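Local coordinates for protein VIN1 (Oscarella pearsei, PDB 6BFI) that binds actin filaments and may play a role in cell-cell adhesion, at residues C138-Q142 with I242-I246. Sequence-based numbering, arbitrary orientation.
Sequences CRSVQ and IEEII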
loop_
_atom_site.group_PDB
_atom_site.type_symbol
_atom_site.label_atom_id
_atom_site.label_comp_id
_atom_site.label_asym_id
_atom_site.label_seq_id
_atom_site.Cartn_x
_atom_site.Cartn_y
_atom_site.Cartn_z
ATOM N N CYS A 138 3.903 -10.735 -25.810
ATOM C CA CYS A 138 3.409 -11.410 -24.610
ATOM C C CYS A 138 2.392 -12.491 -24.955
ATOM O O CYS A 138 2.374 -13.562 -24.334
ATOM C CB CYS A 138 2.794 -10.391 -23.649
ATOM S SG CYS A 138 3.927 -9.103 -23.079
ATOM N N ARG A 139 1.531 -12.227 -25.939
ATOM C CA ARG A 139 0.564 -13.230 -26.369
ATOM C C ARG A 139 1.261 -14.436 -26.981
ATOM O O ARG A 139 0.865 -15.577 -26.726
ATOM C CB ARG A 139 -0.425 -12.628 -27.367
ATOM C CG ARG A 139 -1.445 -11.672 -26.767
ATOM C CD ARG A 139 -2.288 -12.336 -25.692
ATOM N NE ARG A 139 -3.505 -11.574 -25.420
ATOM C CZ ARG A 139 -4.311 -11.790 -24.386
ATOM N NH1 ARG A 139 -4.029 -12.740 -23.507
ATOM N NH2 ARG A 139 -5.399 -11.048 -24.229
ATOM N N SER A 140 2.300 -14.209 -27.790
ATOM C CA SER A 140 3.001 -15.334 -28.403
ATOM C C SER A 140 3.617 -16.241 -27.341
ATOM O O SER A 140 3.393 -17.460 -27.342
ATOM C CB SER A 140 4.070 -14.834 -29.376
ATOM O OG SER A 140 5.169 -14.260 -28.694
ATOM N N VAL A 141 4.383 -15.660 -26.410
ATOM C CA VAL A 141 5.035 -16.497 -25.402
ATOM C C VAL A 141 3.997 -17.155 -24.494
ATOM O O VAL A 141 4.123 -18.336 -24.130
ATOM C CB VAL A 141 6.065 -15.672 -24.607
ATOM C CG1 VAL A 141 5.438 -14.407 -24.066
ATOM C CG2 VAL A 141 6.659 -16.497 -23.483
ATOM N N GLN A 142 2.945 -16.415 -24.139
ATOM C CA GLN A 142 1.884 -16.982 -23.315
ATOM C C GLN A 142 1.228 -18.175 -24.000
ATOM O O GLN A 142 0.946 -19.193 -23.357
ATOM C CB GLN A 142 0.846 -15.910 -22.998
ATOM C CG GLN A 142 -0.267 -16.379 -22.094
ATOM C CD GLN A 142 -1.378 -15.362 -21.978
ATOM O OE1 GLN A 142 -1.728 -14.691 -22.950
ATOM N NE2 GLN A 142 -1.937 -15.235 -20.783
ATOM N N ILE A 242 1.527 -13.172 -16.962
ATOM C CA ILE A 242 1.612 -12.562 -18.286
ATOM C C ILE A 242 0.306 -11.859 -18.639
ATOM O O ILE A 242 0.312 -10.801 -19.284
ATOM C CB ILE A 242 2.002 -13.618 -19.336
ATOM C CG1 ILE A 242 3.409 -14.140 -19.055
ATOM C CG2 ILE A 242 1.932 -13.035 -20.743
ATOM C CD1 ILE A 242 3.892 -15.173 -20.068
ATOM N N GLU A 243 -0.831 -12.425 -18.223
ATOM C CA GLU A 243 -2.110 -11.739 -18.398
ATOM C C GLU A 243 -2.088 -10.369 -17.732
ATOM O O GLU A 243 -2.513 -9.369 -18.324
ATOM C CB GLU A 243 -3.251 -12.584 -17.827
ATOM C CG GLU A 243 -3.789 -13.641 -18.768
ATOM C CD GLU A 243 -4.559 -13.049 -19.931
ATOM O OE1 GLU A 243 -5.449 -12.206 -19.688
ATOM O OE2 GLU A 243 -4.273 -13.425 -21.088
ATOM N N GLU A 244 -1.589 -10.307 -16.495
ATOM C CA GLU A 244 -1.556 -9.034 -15.783
ATOM C C GLU A 244 -0.593 -8.058 -16.444
ATOM O O GLU A 244 -0.882 -6.859 -16.524
ATOM C CB GLU A 244 -1.183 -9.258 -14.316
ATOM C CG GLU A 244 -1.321 -8.019 -13.440
ATOM C CD GLU A 244 -2.765 -7.604 -13.218
ATOM O OE1 GLU A 244 -3.677 -8.366 -13.600
ATOM O OE2 GLU A 244 -2.990 -6.511 -12.659
ATOM N N ILE A 245 0.553 -8.549 -16.923
ATOM C CA ILE A 245 1.462 -7.691 -17.682
ATOM C C ILE A 245 0.742 -7.093 -18.882
ATOM O O ILE A 245 0.873 -5.898 -19.171
ATOM C CB ILE A 245 2.717 -8.474 -18.111
ATOM C CG1 ILE A 245 3.722 -8.547 -16.965
ATOM C CG2 ILE A 245 3.367 -7.828 -19.324
ATOM C CD1 ILE A 245 4.963 -9.348 -17.293
ATOM N N ILE A 246 -0.037 -7.910 -19.594
ATOM C CA ILE A 246 -0.765 -7.415 -20.759
ATOM C C ILE A 246 -1.791 -6.371 -20.342
ATOM O O ILE A 246 -1.991 -5.366 -21.036
ATOM C CB ILE A 246 -1.415 -8.587 -21.520
ATOM C CG1 ILE A 246 -0.337 -9.493 -22.114
ATOM C CG2 ILE A 246 -2.340 -8.075 -22.618
ATOM C CD1 ILE A 246 -0.880 -10.744 -22.775
#
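Cys138 packs against three isoleucines of 242-246, and this is the tight side of the contact. Its CB lies 3.6 Å from Ile246 CG1 and a little farther from Ile246 CD1, while SG meets Ile245 CG2 at 4.0 Å. Ile242 enters from the neighbouring turn: its CG2 methyl lies against Gln142 CB at 3.8 Å and also touches the carbonyl oxygen of Cys138. Val141 brushes the end of Ile242 more loosely and is otherwise packed on Leu164, Met168 and Met171 of helix 154-178. Segments 138-142 and 242-246 run antiparallel at 170°, their axes 10.2 Å apart at closest approach; they lie on helices 102-145 and 224-249, neighbours in one of the helical bundles from which vinculin-family proteins are built. On the side toward solvent, Arg139 and Glu243 meet the buried Gln142, whose NE2 also makes a weak hydrogen bond to Phe239 O. Glu243 OE2 forms a salt bridge with Arg139 NH1, whose hydrogen bond is weak and bent, and accepts a straighter bond from Gln142 NE2 at 3.0 Å. The latter uses the anti lone pair of OE2, and the amide and carboxylate are nearly coplanar. Gln142, extended beyond CG (chi2 -171°), also closes the triangle on its own helix, where OE1 takes NH1 of Arg139 on a lone pair at 3.1 Å, in the guanidinium plane. Replacing Gln142 by alanine would remove the amide, which would probably cost Glu243 a donor and leave the Arg139 guanidinium freer to turn. The exposed arginine still touches the apolar layer, since its chain bends at chi2 (-59°) and passes across Ile246, with CD1 of the isoleucine 3.6 Å from Arg139 CD and over one guanidinium face.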